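Local coordinates for DUF917 domain-containing protein (Chromobacterium violaceum, PDB 2O3I), which is of unknown function but belongs to the DUF917 family and has two S-Me-THD-like domains, at residues S8-F20 and L226-D238. The protein carries 2 engineered substitutions. Numbering follows the deposited sequence.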
loop_
_atom_site.group_PDB
_atom_site.type_symbol
_atom_site.label_atom_id
_atom_site.label_comp_id
_atom_site.label_asym_id
_atom_site.label_seq_id
_atom_site.Cartn_x
_atom_site.Cartn_y
_atom_site.Cartn_z
ATOM N N SER A 8 25.571 -25.794 11.260
ATOM C CA SER A 8 26.282 -26.426 10.151
ATOM C C SER A 8 25.357 -27.073 9.119
ATOM O O SER A 8 25.788 -27.419 8.023
ATOM C CB SER A 8 27.275 -27.457 10.684
ATOM O OG SER A 8 26.600 -28.536 11.290
ATOM N N ASP A 9 24.082 -27.228 9.462
ATOM C CA ASP A 9 23.120 -27.810 8.526
ATOM C C ASP A 9 22.539 -26.762 7.566
ATOM O O ASP A 9 21.936 -27.110 6.554
ATOM C CB ASP A 9 21.958 -28.466 9.275
ATOM C CG ASP A 9 22.375 -29.693 10.052
ATOM O OD1 ASP A 9 23.298 -30.403 9.597
ATOM O OD2 ASP A 9 21.762 -29.954 11.112
ATOM N N LEU A 10 22.720 -25.484 7.881
ATOM C CA LEU A 10 22.171 -24.428 7.042
ATOM C C LEU A 10 22.831 -24.320 5.670
ATOM O O LEU A 10 22.170 -23.984 4.688
ATOM C CB LEU A 10 22.252 -23.075 7.766
ATOM C CG LEU A 10 21.517 -22.991 9.109
ATOM C CD1 LEU A 10 21.642 -21.596 9.661
ATOM C CD2 LEU A 10 20.040 -23.359 8.927
ATOM N N GLU A 11 24.127 -24.609 5.600
ATOM C CA GLU A 11 24.846 -24.520 4.331
ATOM C C GLU A 11 24.352 -25.561 3.332
ATOM O O GLU A 11 24.060 -25.231 2.181
ATOM C CB GLU A 11 26.356 -24.661 4.556
ATOM C CG GLU A 11 27.174 -24.831 3.283
ATOM C CD GLU A 11 27.066 -23.652 2.315
ATOM O OE1 GLU A 11 27.573 -23.775 1.182
ATOM O OE2 GLU A 11 26.488 -22.605 2.675
ATOM N N PRO A 12 24.259 -26.835 3.747
ATOM C CA PRO A 12 23.775 -27.820 2.773
ATOM C C PRO A 12 22.294 -27.621 2.457
ATOM O O PRO A 12 21.836 -27.897 1.345
ATOM C CB PRO A 12 24.049 -29.159 3.464
ATOM C CG PRO A 12 23.996 -28.823 4.918
ATOM C CD PRO A 12 24.731 -27.497 4.977
ATOM N N LEU A 13 21.555 -27.142 3.449
ATOM C CA LEU A 13 20.125 -26.899 3.315
ATOM C C LEU A 13 19.830 -25.848 2.254
ATOM O O LEU A 13 18.933 -26.010 1.430
ATOM C CB LEU A 13 19.551 -26.438 4.662
ATOM C CG LEU A 13 18.080 -26.014 4.704
ATOM C CD1 LEU A 13 17.179 -27.134 4.198
ATOM C CD2 LEU A 13 17.720 -25.637 6.128
ATOM N N LEU A 14 20.583 -24.759 2.282
ATOM C CA LEU A 14 20.364 -23.700 1.320
ATOM C C LEU A 14 20.802 -24.142 -0.070
ATOM O O LEU A 14 20.189 -23.754 -1.059
ATOM C CB LEU A 14 21.091 -22.425 1.764
ATOM C CG LEU A 14 22.605 -22.420 1.947
ATOM C CD1 LEU A 14 23.284 -22.011 0.634
ATOM C CD2 LEU A 14 22.958 -21.425 3.064
ATOM N N GLN A 15 21.843 -24.969 -0.138
ATOM C CA GLN A 15 22.342 -25.467 -1.419
ATOM C C GLN A 15 21.276 -26.303 -2.111
ATOM O O GLN A 15 20.964 -26.089 -3.287
ATOM C CB GLN A 15 23.583 -26.338 -1.226
ATOM C CG GLN A 15 24.829 -25.600 -0.768
ATOM C CD GLN A 15 26.006 -25.825 -1.701
ATOM O OE1 GLN A 15 27.163 -25.717 -1.295
ATOM N NE2 GLN A 15 25.714 -26.123 -2.963
ATOM N N GLY A 16 20.729 -27.260 -1.365
ATOM C CA GLY A 16 19.706 -28.134 -1.903
ATOM C C GLY A 16 18.463 -27.354 -2.273
ATOM O O GLY A 16 17.880 -27.579 -3.332
ATOM N N ALA A 17 18.070 -26.430 -1.399
ATOM C CA ALA A 17 16.882 -25.604 -1.613
ATOM C C ALA A 17 17.036 -24.723 -2.845
ATOM O O ALA A 17 16.052 -24.435 -3.531
ATOM C CB ALA A 17 16.599 -24.736 -0.372
ATOM N N CYS A 18 18.268 -24.289 -3.105
ATOM C CA CYS A 18 18.563 -23.454 -4.264
ATOM C C CYS A 18 18.260 -24.255 -5.531
ATOM O O CYS A 18 17.621 -23.749 -6.457
ATOM C CB CYS A 18 20.036 -23.021 -4.249
ATOM S SG CYS A 18 20.572 -22.025 -5.695
ATOM N N PHE A 19 18.712 -25.505 -5.571
ATOM C CA PHE A 19 18.456 -26.347 -6.728
ATOM C C PHE A 19 16.952 -26.602 -6.889
ATOM O O PHE A 19 16.447 -26.652 -8.007
ATOM C CB PHE A 19 19.206 -27.681 -6.611
ATOM C CG PHE A 19 19.064 -28.559 -7.826
ATOM C CD1 PHE A 19 19.741 -28.254 -9.002
ATOM C CD2 PHE A 19 18.201 -29.656 -7.812
ATOM C CE1 PHE A 19 19.558 -29.025 -10.151
ATOM C CE2 PHE A 19 18.013 -30.429 -8.954
ATOM C CZ PHE A 19 18.689 -30.112 -10.125
ATOM N N PHE A 20 16.232 -26.759 -5.781
ATOM C CA PHE A 20 14.790 -26.994 -5.857
ATOM C C PHE A 20 14.025 -25.674 -6.020
ATOM O O PHE A 20 12.792 -25.666 -6.068
ATOM C CB PHE A 20 14.278 -27.732 -4.600
ATOM C CG PHE A 20 14.696 -29.185 -4.530
ATOM C CD1 PHE A 20 14.321 -30.079 -5.528
ATOM C CD2 PHE A 20 15.477 -29.654 -3.473
ATOM C CE1 PHE A 20 14.721 -31.420 -5.483
ATOM C CE2 PHE A 20 15.882 -30.991 -3.418
ATOM C CZ PHE A 20 15.501 -31.875 -4.430
ATOM N N LEU A 226 11.713 -29.554 3.047
ATOM C CA LEU A 226 12.882 -29.060 3.752
ATOM C C LEU A 226 13.905 -30.191 3.880
ATOM O O LEU A 226 15.083 -30.006 3.558
ATOM C CB LEU A 226 12.493 -28.511 5.131
ATOM C CG LEU A 226 13.570 -27.694 5.859
ATOM C CD1 LEU A 226 12.915 -26.783 6.873
ATOM C CD2 LEU A 226 14.592 -28.616 6.520
ATOM N N SER A 227 13.463 -31.364 4.327
ATOM C CA SER A 227 14.379 -32.487 4.484
ATOM C C SER A 227 15.029 -32.956 3.171
ATOM O O SER A 227 16.221 -33.279 3.141
ATOM C CB SER A 227 13.674 -33.653 5.187
ATOM O OG SER A 227 12.402 -33.908 4.633
ATOM N N ARG A 228 14.269 -32.990 2.081
ATOM C CA ARG A 228 14.863 -33.410 0.820
ATOM C C ARG A 228 15.881 -32.351 0.366
ATOM O O ARG A 228 16.880 -32.671 -0.268
ATOM C CB ARG A 228 13.792 -33.619 -0.255
ATOM C CG ARG A 228 13.145 -32.356 -0.715
ATOM C CD ARG A 228 12.541 -32.501 -2.100
ATOM N NE ARG A 228 12.272 -31.168 -2.620
ATOM C CZ ARG A 228 11.376 -30.884 -3.552
ATOM N NH1 ARG A 228 10.646 -31.847 -4.091
ATOM N NH2 ARG A 228 11.197 -29.623 -3.920
ATOM N N ALA A 229 15.630 -31.090 0.694
ATOM C CA ALA A 229 16.566 -30.032 0.328
ATOM C C ALA A 229 17.873 -30.259 1.083
ATOM O O ALA A 229 18.957 -30.059 0.533
ATOM C CB ALA A 229 15.995 -28.665 0.679
ATOM N N LEU A 230 17.760 -30.678 2.342
ATOM C CA LEU A 230 18.922 -30.941 3.184
ATOM C C LEU A 230 19.706 -32.173 2.723
ATOM O O LEU A 230 20.940 -32.173 2.728
ATOM C CB LEU A 230 18.483 -31.127 4.643
ATOM C CG LEU A 230 19.584 -31.493 5.647
ATOM C CD1 LEU A 230 20.607 -30.354 5.754
ATOM C CD2 LEU A 230 18.951 -31.792 7.007
ATOM N N LYS A 231 18.997 -33.223 2.323
ATOM C CA LYS A 231 19.666 -34.435 1.872
ATOM C C LYS A 231 20.458 -34.184 0.592
ATOM O O LYS A 231 21.587 -34.671 0.446
ATOM C CB LYS A 231 18.646 -35.556 1.656
ATOM C CG LYS A 231 19.280 -36.884 1.257
ATOM C CD LYS A 231 18.270 -38.021 1.259
ATOM C CE LYS A 231 18.910 -39.317 0.788
ATOM N NZ LYS A 231 17.888 -40.396 0.653
ATOM N N LEU A 232 19.882 -33.421 -0.335
ATOM C CA LEU A 232 20.579 -33.120 -1.584
ATOM C C LEU A 232 21.783 -32.221 -1.311
ATOM O O LEU A 232 22.874 -32.418 -1.872
ATOM C CB LEU A 232 19.638 -32.430 -2.578
ATOM C CG LEU A 232 20.296 -31.758 -3.790
ATOM C CD1 LEU A 232 21.048 -32.793 -4.610
ATOM C CD2 LEU A 232 19.238 -31.071 -4.646
ATOM N N GLY A 233 21.569 -31.231 -0.449
ATOM C CA GLY A 233 22.624 -30.300 -0.100
ATOM C C GLY A 233 23.830 -30.999 0.496
ATOM O O GLY A 233 24.970 -30.671 0.175
ATOM N N ARG A 234 23.576 -31.960 1.376
ATOM C CA ARG A 234 24.652 -32.711 1.999
ATOM C C ARG A 234 25.467 -33.438 0.934
ATOM O O ARG A 234 26.696 -33.447 0.988
ATOM C CB ARG A 234 24.079 -33.711 3.013
ATOM C CG ARG A 234 23.717 -33.068 4.349
ATOM C CD ARG A 234 22.988 -34.029 5.282
ATOM N NE ARG A 234 22.816 -33.432 6.605
ATOM C CZ ARG A 234 22.125 -33.980 7.599
ATOM N NH1 ARG A 234 21.526 -35.152 7.433
ATOM N NH2 ARG A 234 22.044 -33.360 8.767
ATOM N N ALA A 235 24.786 -34.033 -0.037
ATOM C CA ALA A 235 25.476 -34.753 -1.100
ATOM C C ALA A 235 26.290 -33.781 -1.960
ATOM O O ALA A 235 27.368 -34.119 -2.443
ATOM C CB ALA A 235 24.467 -35.504 -1.956
ATOM N N LEU A 236 25.769 -32.568 -2.142
ATOM C CA LEU A 236 26.454 -31.552 -2.934
ATOM C C LEU A 236 27.706 -31.077 -2.211
ATOM O O LEU A 236 28.801 -31.014 -2.793
ATOM C CB LEU A 236 25.525 -30.358 -3.184
ATOM C CG LEU A 236 24.401 -30.592 -4.204
ATOM C CD1 LEU A 236 23.421 -29.449 -4.166
ATOM C CD2 LEU A 236 24.994 -30.747 -5.598
ATOM N N GLN A 237 27.529 -30.744 -0.936
ATOM C CA GLN A 237 28.615 -30.256 -0.106
ATOM C C GLN A 237 29.715 -31.316 0.008
ATOM O O GLN A 237 30.904 -30.990 0.012
ATOM C CB GLN A 237 28.057 -29.887 1.273
ATOM C CG GLN A 237 29.059 -29.325 2.264
ATOM C CD GLN A 237 28.413 -28.979 3.609
ATOM O OE1 GLN A 237 27.438 -29.605 4.028
ATOM N NE2 GLN A 237 28.971 -27.992 4.292
ATOM N N ASP A 238 29.313 -32.580 0.082
ATOM C CA ASP A 238 30.259 -33.686 0.200
ATOM C C ASP A 238 30.931 -34.091 -1.125
ATOM O O ASP A 238 31.727 -35.031 -1.157
ATOM C CB ASP A 238 29.569 -34.918 0.809
ATOM C CG ASP A 238 29.045 -34.668 2.218
ATOM O OD1 ASP A 238 29.594 -33.798 2.931
ATOM O OD2 ASP A 238 28.087 -35.360 2.620
HETATM O O HOH W 1 24.794 -31.467 7.539
#
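G16 and G233 meet where helix 10-19 crosses helix 226-237 at 105°, and with no side chains between them the axes close to 6.6 Å. Two CA-H...O contacts run in opposite senses across this point: G233 CA lies 2.9 Å from P12 O, and G16 CA 3.2 Å from A229 O. Both carbonyls also accept their own helical bonds, from G16 N and G233 N. P12 fits as a knob among L230, G233, R234 and Q237, while A17 CB rests 4.1 Å from A229 CB and L13 CD1 reaches L226 CD2.

Past the glycines, F20 and R228 stack. With CG in the crowded position between backbone N and carbonyl carbon (chi1 69°), the extended R228 chain lays its guanidinium over one face of the F20 ring, planes 24° apart. R228 CZ lies 3.9 Å from the F20 ring centroid, a cation-pi contact. L232 CD2 touches both F19 and F20.

The D9 end is looser and wetter. R234 NH2 gives D9 OD1, 3.3 Å away in the guanidinium plane, a weak but nearly straight hydrogen bond that is part of a salt bridge, and one water links the same oxygen to R234 NE; D9 OD2 is held by S6 N.

This buried crossing joins the N-terminal and C-terminal family regions: strand 3-5 packs on L13, L226 and L230, helix 28-35 covers L10 and L14, and helix 244-255 meets F19, F20 and L232.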